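Malic enzyme (Entamoeba histolytica, PDB 3NV9) probably catalyses the oxidative decarboxylation of malate to pyruvate with a nicotinamide dinucleotide as acceptor, working as an entangled dimer. Local coordinates at residues L123-G128 with K450-S455; E118-L123 with V357-G362; A370-A375 with Q439-I444; P189-D194 with G365-A370; A391-K396 with F414-A419. All coordinates share one frame; numbering follows the deposited sequence.

Interaction 1: residues L123-G128 with K450-S455. With SO4 (sulfate ion), chain E.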
# COMPACT_ATOMS: atom_id res chain seq x y z
N LEU A 123 12.21 1.98 5.45
CA LEU A 123 13.60 2.15 4.93
C LEU A 123 13.68 2.37 3.42
O LEU A 123 14.59 3.03 2.92
CB LEU A 123 14.48 0.95 5.28
CG LEU A 123 14.74 0.68 6.76
CD1 LEU A 123 15.54 -0.66 6.96
CD2 LEU A 123 15.38 1.89 7.48
N MET A 124 12.77 1.77 2.69
CA MET A 124 12.80 2.00 1.22
C MET A 124 12.53 3.48 0.93
O MET A 124 13.07 4.07 -0.01
CB MET A 124 11.79 1.11 0.54
CG MET A 124 12.37 -0.31 0.33
SD MET A 124 11.05 -1.37 -0.20
CE MET A 124 11.75 -3.00 0.24
N LYS A 125 11.67 4.07 1.74
CA LYS A 125 11.37 5.47 1.50
C LYS A 125 12.54 6.35 1.93
O LYS A 125 13.00 7.15 1.14
CB LYS A 125 10.09 5.91 2.20
CG LYS A 125 9.77 7.38 1.92
CD LYS A 125 9.33 7.60 0.49
CE LYS A 125 8.73 8.99 0.35
NZ LYS A 125 8.07 9.12 -0.96
N TYR A 126 13.02 6.15 3.16
CA TYR A 126 13.97 7.05 3.75
C TYR A 126 15.42 6.90 3.25
O TYR A 126 16.20 7.85 3.29
CB TYR A 126 13.86 6.95 5.25
CG TYR A 126 14.51 8.08 6.00
CD1 TYR A 126 13.99 9.35 5.92
CD2 TYR A 126 15.61 7.88 6.81
CE1 TYR A 126 14.56 10.42 6.65
CE2 TYR A 126 16.20 8.93 7.54
CZ TYR A 126 15.66 10.21 7.43
OH TYR A 126 16.22 11.30 8.08
N LEU A 127 15.78 5.70 2.78
CA LEU A 127 17.11 5.44 2.25
C LEU A 127 17.05 5.41 0.72
O LEU A 127 17.99 5.84 0.07
CB LEU A 127 17.70 4.08 2.74
CG LEU A 127 17.68 3.89 4.26
CD1 LEU A 127 18.32 2.53 4.71
CD2 LEU A 127 18.31 5.13 5.02
N GLY A 128 15.95 4.87 0.17
CA GLY A 128 15.91 4.71 -1.25
C GLY A 128 15.01 5.60 -2.11
O GLY A 128 15.05 5.50 -3.34
N LYS A 450 16.75 12.58 -1.46
CA LYS A 450 16.74 13.94 -0.87
C LYS A 450 15.35 14.55 -0.65
O LYS A 450 15.07 15.10 0.40
CB LYS A 450 17.63 14.88 -1.74
CG LYS A 450 17.62 16.37 -1.35
CD LYS A 450 18.41 17.23 -2.43
CE LYS A 450 17.73 18.58 -2.76
NZ LYS A 450 16.39 18.36 -3.49
N GLU A 451 14.47 14.45 -1.64
CA GLU A 451 13.09 14.89 -1.47
C GLU A 451 12.37 14.09 -0.35
O GLU A 451 11.59 14.65 0.43
CB GLU A 451 12.31 14.72 -2.78
CG GLU A 451 12.35 15.93 -3.77
CD GLU A 451 12.13 17.29 -3.08
OE1 GLU A 451 11.03 17.53 -2.52
OE2 GLU A 451 13.08 18.12 -3.07
N ALA A 452 12.64 12.80 -0.27
CA ALA A 452 11.95 11.94 0.70
C ALA A 452 12.43 12.26 2.10
O ALA A 452 11.61 12.42 3.02
CB ALA A 452 12.16 10.43 0.36
N ARG A 453 13.75 12.37 2.24
CA ARG A 453 14.36 12.70 3.53
C ARG A 453 13.95 14.06 4.06
O ARG A 453 13.52 14.19 5.24
CB ARG A 453 15.89 12.54 3.47
CG ARG A 453 16.26 11.09 3.18
CD ARG A 453 17.80 10.84 2.97
NE ARG A 453 18.58 11.03 4.20
CZ ARG A 453 18.80 10.08 5.10
NH1 ARG A 453 18.30 8.86 4.94
NH2 ARG A 453 19.53 10.34 6.16
N GLU A 454 14.01 15.07 3.18
CA GLU A 454 13.62 16.42 3.55
C GLU A 454 12.13 16.53 3.79
O GLU A 454 11.68 17.28 4.64
CB GLU A 454 14.08 17.44 2.49
CG GLU A 454 15.60 17.50 2.32
CD GLU A 454 16.08 18.48 1.21
OE1 GLU A 454 15.23 19.06 0.44
OE2 GLU A 454 17.32 18.64 1.10
N SER A 455 11.33 15.82 3.02
CA SER A 455 9.90 15.82 3.35
C SER A 455 9.67 15.27 4.75
O SER A 455 8.96 15.89 5.57
CB SER A 455 9.13 14.96 2.37
OG SER A 455 9.19 15.58 1.13
S SO4 E . 20.20 14.06 5.55
O1 SO4 E . 21.12 14.36 4.46
O2 SO4 E . 19.88 15.31 6.25
O3 SO4 E . 19.00 13.48 4.91
O4 SO4 E . 20.78 13.14 6.53
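Arg453 lies across one face of the Tyr126 ring and grips the same residue's backbone: NH1 donates to Tyr126 O at 2.9 Å, meeting the oxygen from above the carbonyl plane. Arg453 CG sits over the ring face as a CH-pi partner. The bend at chi3 (68°) brings the guanidinium over that face too, its plane 34° from the ring's and Arg453 CZ 4.2 Å from the Tyr126 centroid, a cation-pi contact. One residue earlier on each helix, Ala452 CB presses against Lys125 O at 3.5 Å and against the lysine CE, whose NZ runs on to a salt bridge with Asp131. The two helices, 114-128 of the N-terminal domain and the long 438-461, cross steeply here, their local axes 7.8 Å apart and 111° between directions. Gln48 and Ile49 of the second subunit also reach Lys125, placing this crossing at the dimer interface. Lys125, Tyr126 and Ala452 are buried, whereas the outer edge of the guanidinium is partly exposed and meets an ion, a sulfate probably from the crystallisation liquor. Arg453 NE donates to its O3 at 2.6 Å and NH2 to O4 at 3.1 Å, while Gln457 binds both the sulfate and Tyr126 OH.

Interaction 2: residues E118-L123 with V357-G362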
# COMPACT_ATOMS: atom_id res chain seq x y z
N GLU A 118 6.76 -3.45 7.54
CA GLU A 118 6.63 -1.98 7.67
C GLU A 118 7.99 -1.25 7.88
O GLU A 118 8.19 -0.17 7.37
CB GLU A 118 5.60 -1.62 8.77
CG GLU A 118 5.05 -0.28 8.53
CD GLU A 118 4.03 0.17 9.54
OE1 GLU A 118 3.71 1.40 9.56
OE2 GLU A 118 3.58 -0.67 10.32
N GLY A 119 8.91 -1.85 8.64
CA GLY A 119 10.25 -1.29 8.80
C GLY A 119 10.98 -1.30 7.48
O GLY A 119 11.67 -0.35 7.15
N LYS A 120 10.81 -2.37 6.69
CA LYS A 120 11.40 -2.42 5.32
C LYS A 120 10.81 -1.30 4.46
O LYS A 120 11.52 -0.64 3.74
CB LYS A 120 11.13 -3.77 4.58
CG LYS A 120 11.64 -5.05 5.23
CD LYS A 120 13.13 -5.25 5.02
CE LYS A 120 13.51 -6.63 5.62
NZ LYS A 120 15.01 -6.92 5.41
N ALA A 121 9.49 -1.10 4.53
CA ALA A 121 8.88 -0.11 3.68
C ALA A 121 9.39 1.25 4.14
O ALA A 121 9.60 2.10 3.30
CB ALA A 121 7.39 -0.15 3.80
N LEU A 122 9.49 1.45 5.49
CA LEU A 122 9.96 2.72 6.06
C LEU A 122 11.37 3.02 5.47
O LEU A 122 11.65 4.14 4.98
CB LEU A 122 10.03 2.66 7.61
CG LEU A 122 10.85 3.78 8.29
CD1 LEU A 122 10.10 5.17 8.18
CD2 LEU A 122 11.25 3.53 9.78
N LEU A 123 12.21 1.98 5.45
CA LEU A 123 13.60 2.15 4.93
C LEU A 123 13.68 2.37 3.42
O LEU A 123 14.59 3.03 2.92
CB LEU A 123 14.48 0.95 5.28
CG LEU A 123 14.74 0.68 6.76
CD1 LEU A 123 15.54 -0.66 6.96
CD2 LEU A 123 15.38 1.89 7.48
N VAL A 357 25.98 -5.84 8.91
CA VAL A 357 25.92 -6.48 7.64
C VAL A 357 24.49 -6.96 7.53
O VAL A 357 24.14 -8.05 8.09
CB VAL A 357 26.93 -7.60 7.61
CG1 VAL A 357 26.69 -8.56 6.42
CG2 VAL A 357 28.33 -7.01 7.57
N ASN A 358 23.65 -6.14 6.88
CA ASN A 358 22.19 -6.33 6.83
C ASN A 358 21.72 -5.79 5.46
O ASN A 358 22.25 -4.73 5.00
CB ASN A 358 21.51 -5.53 7.96
CG ASN A 358 20.03 -5.88 8.14
OD1 ASN A 358 19.14 -5.54 7.29
ND2 ASN A 358 19.73 -6.59 9.26
N ASN A 359 20.77 -6.48 4.82
CA ASN A 359 20.26 -6.02 3.53
C ASN A 359 19.74 -4.55 3.43
O ASN A 359 19.64 -4.03 2.33
CB ASN A 359 19.27 -7.01 2.92
CG ASN A 359 18.07 -7.35 3.84
OD1 ASN A 359 17.49 -6.48 4.45
ND2 ASN A 359 17.69 -8.65 3.89
N SER A 360 19.37 -3.92 4.56
CA SER A 360 18.88 -2.57 4.60
C SER A 360 19.89 -1.61 3.99
O SER A 360 19.57 -0.50 3.60
CB SER A 360 18.61 -2.15 6.05
OG SER A 360 19.79 -2.20 6.85
N VAL A 361 21.11 -2.06 3.90
CA VAL A 361 22.18 -1.29 3.33
C VAL A 361 22.48 -1.65 1.82
O VAL A 361 23.43 -1.14 1.20
CB VAL A 361 23.33 -1.30 4.40
CG1 VAL A 361 24.50 -2.07 4.04
CG2 VAL A 361 23.58 0.09 4.94
N GLY A 362 21.63 -2.50 1.23
CA GLY A 362 21.74 -2.89 -0.19
C GLY A 362 20.39 -2.82 -0.90
O GLY A 362 20.29 -2.29 -2.00
O HOH W 1 15.03 -9.78 4.93
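Lys120 and Asn359 meet where helix 114-128 of the N-terminal domain faces the 3-10 turn 359-361, which leads from the NAD-binding domain's last strand, 345-348, into helix 363-372. The lysine chain bends at chi2 (-79°) and then runs straight, bringing Lys120 NZ 2.7 Å from Asn359 OD1. Asn359 holds its CG between its own backbone N and carbonyl carbon (chi1 55°), and the two side chains cross at about a right angle. A water bridges the same pair, accepting from Lys120 NZ at 2.9 Å and from Asn359 ND2. Lys120 NZ is also hydrogen-bonded to Tyr65 OH of the second subunit, with Asp193 and Glu168 as longer, weak ion-pair partners. Thr198 takes a further bond from Asn359 ND2. The apolar half of the contact is narrow: one methyl of Leu123, CD1, rests on Ser360 CB at 3.5 Å. Phe61 of the second subunit packs on the same leucine. The turn carrying Ser360 is fixed from within by an Asx turn, in which Ser360 N donates to Asn358 OD1 at 3.2 Å, in the plane of that side-chain carbonyl, on a lone pair of OD1.

Interaction 3: residues A370-A375 with Q439-I444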
# COMPACT_ATOMS: atom_id res chain seq x y z
N ALA A 370 16.90 -0.54 -10.11
CA ALA A 370 16.08 -1.38 -10.97
C ALA A 370 14.82 -0.70 -11.45
O ALA A 370 14.38 -0.97 -12.57
CB ALA A 370 15.75 -2.70 -10.27
N LEU A 371 14.22 0.12 -10.59
CA LEU A 371 13.01 0.84 -10.90
C LEU A 371 13.26 1.92 -11.99
O LEU A 371 12.42 2.12 -12.91
CB LEU A 371 12.40 1.47 -9.65
CG LEU A 371 11.63 0.56 -8.66
CD1 LEU A 371 11.16 1.37 -7.47
CD2 LEU A 371 10.38 -0.13 -9.37
N ILE A 372 14.41 2.60 -11.89
CA ILE A 372 14.68 3.75 -12.77
C ILE A 372 14.78 3.34 -14.26
O ILE A 372 14.18 3.94 -15.12
CB ILE A 372 15.91 4.53 -12.27
CG1 ILE A 372 15.48 5.56 -11.18
CG2 ILE A 372 16.59 5.19 -13.42
CD1 ILE A 372 16.58 6.02 -10.23
N VAL A 373 15.53 2.28 -14.52
CA VAL A 373 15.75 1.78 -15.88
C VAL A 373 14.82 0.57 -16.18
O VAL A 373 15.03 -0.15 -17.16
CB VAL A 373 17.22 1.32 -16.06
CG1 VAL A 373 18.17 2.50 -15.99
CG2 VAL A 373 17.58 0.26 -14.99
N ARG A 374 13.84 0.33 -15.31
CA ARG A 374 12.86 -0.72 -15.57
C ARG A 374 13.53 -2.10 -15.86
O ARG A 374 13.21 -2.74 -16.83
CB ARG A 374 11.89 -0.30 -16.70
CG ARG A 374 11.02 0.91 -16.32
CD ARG A 374 9.80 1.04 -17.23
NE ARG A 374 9.18 -0.29 -17.39
CZ ARG A 374 8.64 -0.76 -18.51
NH1 ARG A 374 8.63 -0.04 -19.62
NH2 ARG A 374 8.14 -1.99 -18.49
N ALA A 375 14.42 -2.54 -14.99
CA ALA A 375 14.96 -3.86 -15.14
C ALA A 375 13.87 -4.88 -14.97
O ALA A 375 12.96 -4.76 -14.10
CB ALA A 375 16.09 -4.15 -14.16
N GLN A 439 25.38 9.27 -14.65
CA GLN A 439 25.06 10.53 -13.97
C GLN A 439 23.56 10.79 -13.98
O GLN A 439 23.01 11.29 -13.00
CB GLN A 439 25.83 11.71 -14.57
CG GLN A 439 25.65 13.01 -13.79
CD GLN A 439 26.24 12.94 -12.37
OE1 GLN A 439 27.48 12.70 -12.17
NE2 GLN A 439 25.36 13.13 -11.38
N GLN A 440 22.90 10.52 -15.10
CA GLN A 440 21.46 10.77 -15.20
C GLN A 440 20.70 9.92 -14.19
O GLN A 440 19.71 10.38 -13.65
CB GLN A 440 20.91 10.49 -16.61
CG GLN A 440 21.39 11.49 -17.69
CD GLN A 440 21.07 10.98 -19.09
OE1 GLN A 440 21.25 9.80 -19.36
NE2 GLN A 440 20.57 11.86 -19.98
N VAL A 441 21.17 8.69 -13.96
CA VAL A 441 20.49 7.76 -13.07
C VAL A 441 20.75 8.16 -11.64
O VAL A 441 19.82 8.23 -10.84
CB VAL A 441 20.88 6.27 -13.33
CG1 VAL A 441 20.38 5.34 -12.19
CG2 VAL A 441 20.23 5.86 -14.60
N TYR A 442 22.01 8.50 -11.35
CA TYR A 442 22.42 9.03 -10.06
C TYR A 442 21.57 10.21 -9.71
O TYR A 442 21.03 10.29 -8.58
CB TYR A 442 23.95 9.38 -10.03
CG TYR A 442 24.44 9.80 -8.64
CD1 TYR A 442 25.14 8.90 -7.79
CD2 TYR A 442 24.21 11.09 -8.18
CE1 TYR A 442 25.59 9.28 -6.55
CE2 TYR A 442 24.64 11.49 -6.93
CZ TYR A 442 25.30 10.59 -6.14
OH TYR A 442 25.68 11.06 -4.93
N ASP A 443 21.42 11.13 -10.67
CA ASP A 443 20.67 12.38 -10.43
C ASP A 443 19.21 12.12 -10.00
O ASP A 443 18.65 12.80 -9.10
CB ASP A 443 20.61 13.22 -11.69
CG ASP A 443 21.94 13.93 -12.03
OD1 ASP A 443 22.86 13.97 -11.18
OD2 ASP A 443 22.00 14.49 -13.17
N ILE A 444 18.58 11.14 -10.66
CA ILE A 444 17.18 10.83 -10.38
C ILE A 444 17.09 10.21 -8.99
O ILE A 444 16.15 10.48 -8.24
CB ILE A 444 16.66 9.85 -11.46
CG1 ILE A 444 16.67 10.50 -12.84
CG2 ILE A 444 15.25 9.30 -11.12
CD1 ILE A 444 16.31 9.52 -14.04
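A Schellman motif closes helix 363-372, and the last helical residue before it, Ile372, packs against the early turns of helix 438-461. Arg374 is the C-prime residue with positive phi (53°); Ala375 N bonds to Ala370 O at 2.9 Å, and Arg374 N makes a weak bond to Leu371 O. Ile372 divides its branches between two partners. Its CG2 methyl lies 3.9 Å from Val441 CG2 and almost as near to CG1 of that valine, so it faces both methyls of the fork. The other branch goes to Ile444: Ile372 CD1 comes to 3.6 Å from Ile444 CG2, and CG1 of Ile372 is close behind, the two isoleucines sliding past each other in opposite directions. With CG2 standing anti to the backbone N (chi1 of the CG1 branch -85°), the longer branch of Ile372 is left to run along Ile444. Val373, the first residue beyond the helix, adds a lighter touch, its CG1 at 4.2 Å from Val441 CG2. Helix 413-428 closes the same patch, since Ala422 lies against both Val373 and Val441. On helix 438-461 itself, Gln439 NE2 donates to Asp443 OD1 at 2.6 Å from above the carboxylate plane, a bond between residues one turn apart that takes no part in the contact. Every touching side chain is a branched aliphatic, so the contact rests on shape and van der Waals packing of methyl groups, with no polar pair between the segments.

Interaction 4: residues P189-D194 with G365-A370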
# COMPACT_ATOMS: atom_id res chain seq x y z
N PRO A 189 10.00 -6.68 -12.20
CA PRO A 189 11.01 -7.41 -11.46
C PRO A 189 10.54 -7.95 -10.10
O PRO A 189 9.95 -7.20 -9.30
CB PRO A 189 12.11 -6.35 -11.22
CG PRO A 189 11.40 -5.07 -11.25
CD PRO A 189 10.36 -5.26 -12.36
N VAL A 190 10.84 -9.24 -9.87
CA VAL A 190 10.58 -9.93 -8.62
C VAL A 190 11.87 -10.52 -8.09
O VAL A 190 12.61 -11.19 -8.82
CB VAL A 190 9.52 -11.08 -8.81
CG1 VAL A 190 9.25 -11.84 -7.48
CG2 VAL A 190 8.27 -10.48 -9.33
N TRP A 191 12.14 -10.28 -6.82
CA TRP A 191 13.37 -10.79 -6.23
C TRP A 191 13.04 -11.11 -4.78
O TRP A 191 11.96 -10.77 -4.31
CB TRP A 191 14.51 -9.77 -6.40
CG TRP A 191 14.62 -8.74 -5.33
CD1 TRP A 191 13.59 -8.03 -4.78
CD2 TRP A 191 15.83 -8.26 -4.70
NE1 TRP A 191 14.09 -7.15 -3.83
CE2 TRP A 191 15.46 -7.29 -3.75
CE3 TRP A 191 17.20 -8.57 -4.84
CZ2 TRP A 191 16.40 -6.62 -2.95
CZ3 TRP A 191 18.14 -7.90 -4.05
CH2 TRP A 191 17.73 -6.95 -3.12
N HIS A 192 13.95 -11.76 -4.08
CA HIS A 192 13.73 -12.18 -2.72
C HIS A 192 14.90 -11.54 -1.90
O HIS A 192 16.06 -11.89 -2.07
CB HIS A 192 13.59 -13.73 -2.68
CG HIS A 192 13.51 -14.33 -1.30
ND1 HIS A 192 13.13 -13.63 -0.18
CD2 HIS A 192 13.72 -15.59 -0.88
CE1 HIS A 192 13.16 -14.42 0.88
NE2 HIS A 192 13.51 -15.62 0.48
N ASP A 193 14.57 -10.54 -1.08
CA ASP A 193 15.55 -9.72 -0.39
C ASP A 193 16.49 -10.62 0.40
O ASP A 193 17.70 -10.43 0.34
CB ASP A 193 14.81 -8.75 0.54
CG ASP A 193 15.68 -7.61 1.11
OD1 ASP A 193 16.82 -7.41 0.62
OD2 ASP A 193 15.22 -6.96 2.08
N ASP A 194 15.96 -11.60 1.12
CA ASP A 194 16.83 -12.56 1.86
C ASP A 194 17.80 -13.36 0.98
O ASP A 194 18.76 -13.90 1.51
CB ASP A 194 15.99 -13.54 2.64
CG ASP A 194 15.10 -12.86 3.57
OD1 ASP A 194 15.55 -12.52 4.69
OD2 ASP A 194 13.94 -12.64 3.17
N GLY A 365 19.11 0.70 -2.63
CA GLY A 365 19.91 1.03 -3.81
C GLY A 365 19.62 0.06 -4.95
O GLY A 365 19.41 0.49 -6.07
N ILE A 366 19.58 -1.24 -4.66
CA ILE A 366 19.19 -2.22 -5.71
C ILE A 366 17.81 -1.92 -6.35
O ILE A 366 17.70 -1.78 -7.57
CB ILE A 366 19.32 -3.67 -5.19
CG1 ILE A 366 20.77 -3.96 -4.86
CG2 ILE A 366 18.83 -4.72 -6.21
CD1 ILE A 366 21.00 -5.23 -3.93
N LEU A 367 16.77 -1.82 -5.54
CA LEU A 367 15.46 -1.58 -6.08
C LEU A 367 15.42 -0.21 -6.79
O LEU A 367 14.79 -0.07 -7.84
CB LEU A 367 14.38 -1.63 -4.96
CG LEU A 367 14.17 -3.06 -4.41
CD1 LEU A 367 13.66 -3.12 -2.97
CD2 LEU A 367 13.24 -3.87 -5.36
N LYS A 368 16.02 0.81 -6.21
CA LYS A 368 15.86 2.11 -6.80
C LYS A 368 16.46 2.06 -8.22
O LYS A 368 15.88 2.58 -9.18
CB LYS A 368 16.56 3.21 -5.96
CG LYS A 368 16.30 4.63 -6.46
CD LYS A 368 14.82 5.04 -6.34
CE LYS A 368 14.58 6.47 -6.80
NZ LYS A 368 13.12 6.73 -6.84
N GLY A 369 17.63 1.43 -8.34
CA GLY A 369 18.32 1.33 -9.62
C GLY A 369 17.43 0.59 -10.59
O GLY A 369 17.24 1.03 -11.76
N ALA A 370 16.90 -0.54 -10.11
CA ALA A 370 16.08 -1.38 -10.97
C ALA A 370 14.82 -0.70 -11.45
O ALA A 370 14.38 -0.97 -12.57
CB ALA A 370 15.75 -2.70 -10.27
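Ile366 brings two methyls to the six-membered ring of Trp191. Ile366 CG2 lies over a face, 4.2 Å from the centroid of the Trp191 six-membered ring and 25° off the normal, a CH-pi contact, while Ile366 CD1 comes to 3.8 Å from Trp191 CH2 at the far corner of the indole. The isoleucine side chain crosses the indole at about a right angle. Leu367, the next residue of the helix, takes the pyrrole end: its CD2 is 3.7 Å from Trp191 NE1 and 4.2 Å from Trp191 CD1, approaching obliquely. Two consecutive residues of one helical turn thus hold the indole along its length. The tryptophan reaches them because its CG lies between its backbone N and carbonyl carbon (chi1 87°), which swings the indole out from the strand toward the helix. Within its own segment, Asp193 CA also lies over one face of the indole, offset toward the rim. Farther out, Phe363, one turn before Leu367, packs on both Trp191 and Asp193, and Ile378 from the loop after the helix touches the tryptophan. The strand is held in turn by its neighbour, Trp191 bonding through the backbone to Leu167 and Pro189 to Ile165, and Leu367 also rests on Asn166. All the touching residues are buried. Strand 190-192 is an outermost strand, within this chain, of a four-stranded parallel beta-sheet, so the contact is helix-on-sheet packing of an alpha/beta fold, helix 363-372 of the NAD-binding domain lying against that edge strand.

Interaction 5: residues A391-K396 with F414-A419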
# COMPACT_ATOMS: atom_id res chain seq x y z
N ALA A 391 30.85 -1.29 -0.76
CA ALA A 391 32.17 -1.49 -0.22
C ALA A 391 33.07 -0.30 -0.58
O ALA A 391 33.78 0.19 0.27
CB ALA A 391 32.74 -2.74 -0.77
N GLU A 392 33.05 0.16 -1.83
CA GLU A 392 33.91 1.31 -2.24
C GLU A 392 33.47 2.62 -1.56
O GLU A 392 34.31 3.38 -1.13
CB GLU A 392 33.91 1.49 -3.76
CG GLU A 392 34.30 0.25 -4.53
CD GLU A 392 34.04 0.37 -6.05
OE1 GLU A 392 33.42 1.37 -6.49
OE2 GLU A 392 34.45 -0.55 -6.80
N PHE A 393 32.16 2.84 -1.41
CA PHE A 393 31.68 4.02 -0.69
C PHE A 393 32.27 4.03 0.70
O PHE A 393 32.78 5.08 1.18
CB PHE A 393 30.15 4.05 -0.57
CG PHE A 393 29.63 5.24 0.18
CD1 PHE A 393 29.22 6.36 -0.50
CD2 PHE A 393 29.60 5.25 1.58
CE1 PHE A 393 28.76 7.47 0.19
CE2 PHE A 393 29.14 6.37 2.28
CZ PHE A 393 28.73 7.46 1.60
N ALA A 394 32.24 2.87 1.34
CA ALA A 394 32.81 2.78 2.69
C ALA A 394 34.32 3.03 2.71
O ALA A 394 34.81 3.78 3.56
CB ALA A 394 32.42 1.40 3.41
N GLU A 395 35.06 2.38 1.80
CA GLU A 395 36.51 2.54 1.75
C GLU A 395 36.96 3.99 1.49
O GLU A 395 37.97 4.38 2.03
CB GLU A 395 37.11 1.62 0.71
CG GLU A 395 38.58 1.88 0.45
CD GLU A 395 39.17 0.91 -0.55
OE1 GLU A 395 38.43 0.43 -1.47
OE2 GLU A 395 40.38 0.60 -0.40
N LYS A 396 36.24 4.75 0.67
CA LYS A 396 36.53 6.17 0.41
C LYS A 396 36.52 7.09 1.67
O LYS A 396 37.29 8.03 1.77
CB LYS A 396 35.46 6.74 -0.51
CG LYS A 396 35.94 7.39 -1.74
CD LYS A 396 35.84 6.39 -2.93
CE LYS A 396 36.56 6.95 -4.18
NZ LYS A 396 37.28 5.87 -4.99
N PHE A 414 23.20 5.34 -1.33
CA PHE A 414 22.14 4.71 -2.10
C PHE A 414 21.96 5.20 -3.54
O PHE A 414 21.67 4.40 -4.37
CB PHE A 414 20.85 4.64 -1.30
CG PHE A 414 21.06 4.05 0.03
CD1 PHE A 414 21.23 2.69 0.15
CD2 PHE A 414 21.20 4.87 1.13
CE1 PHE A 414 21.55 2.13 1.40
CE2 PHE A 414 21.46 4.34 2.39
CZ PHE A 414 21.65 2.96 2.53
N PRO A 415 22.16 6.49 -3.82
CA PRO A 415 22.16 6.89 -5.24
C PRO A 415 23.34 6.32 -5.97
O PRO A 415 23.24 6.03 -7.17
CB PRO A 415 22.20 8.46 -5.20
CG PRO A 415 22.71 8.77 -3.80
CD PRO A 415 22.21 7.65 -2.91
N LYS A 416 24.43 6.08 -5.27
CA LYS A 416 25.55 5.44 -5.93
C LYS A 416 25.21 3.94 -6.23
O LYS A 416 25.44 3.47 -7.38
CB LYS A 416 26.80 5.60 -5.06
CG LYS A 416 27.97 4.77 -5.44
CD LYS A 416 29.01 4.91 -4.35
CE LYS A 416 30.29 4.07 -4.63
NZ LYS A 416 31.10 4.81 -5.70
N GLU A 417 24.68 3.20 -5.24
CA GLU A 417 24.15 1.84 -5.54
C GLU A 417 23.21 1.89 -6.72
O GLU A 417 23.31 1.09 -7.60
CB GLU A 417 23.45 1.16 -4.35
CG GLU A 417 24.39 0.78 -3.24
CD GLU A 417 23.73 0.12 -2.05
OE1 GLU A 417 22.51 0.20 -1.92
OE2 GLU A 417 24.44 -0.50 -1.23
N ALA A 418 22.32 2.88 -6.75
CA ALA A 418 21.27 2.88 -7.73
C ALA A 418 21.86 3.01 -9.13
O ALA A 418 21.43 2.33 -10.06
CB ALA A 418 20.29 4.02 -7.44
N ALA A 419 22.85 3.92 -9.27
CA ALA A 419 23.45 4.18 -10.58
C ALA A 419 24.31 3.02 -11.01
O ALA A 419 24.24 2.61 -12.16
CB ALA A 419 24.25 5.52 -10.55
O HOH W 2 33.81 4.07 -5.74
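Two helical segments, 391-396 and 414-419, face each other with Phe393 and Lys416 nearest, their CA atoms 8.2 Å apart, too far for the backbones themselves to touch. The distance is spanned by the lysine. Its chain, extended from chi1 to chi3, carries CD and CE to Phe393, and the bend at chi4 (76°) turns NZ aside toward Glu392. Lys416 CD is 4.0 Å from Phe393 CB and sits at the ring's edge near its plane, by CD1; Lys416 CE is 3.9 Å from Phe393 N. It is the lysine's alkyl part that touches, and the ammonium group turns away from the ring. Lys416 NZ and Glu392 OE1 stay 4.2 Å apart, beyond a salt bridge. One water fills the step, donating to Glu392 OE1 at 2.8 Å and accepting from Lys416 NZ at 2.8 Å. The opposite charges are thus linked through one water and probably still favour each other. Inward, Lys416 also packs on Ala389, Glu417 on Leu390, and Ala418 on Ala445 of helix 438-461. The contact is surface packing between 380-396 and 413-428, consecutive helices of the NAD-binding domain joined by the long loop 397-412.

Helix 363-372 and its lead-in loop run through the set: interaction 2 uses the loop, interactions 3 and 4 the helix, sharing Ala370, with centres 13 Å apart. Helix 114-128 joins interactions 1 and 2, which share Leu123 and lie 12 Å apart. Along the chain, interactions 3, 4 and 5 are nested inside the loop closed by interaction 1, and interaction 2 crosses both 1 and 4. Glu417 and Phe414 of interaction 5 pack against the segments of 2 and 4. Interaction 2 joins the N-terminal and NAD-binding domains directly, interaction 4 packs a helix of the latter on the four-stranded beta-sheet, and helix 438-461 braces both through interactions 1 and 3. Interactions 1 and 2 also touch the second subunit.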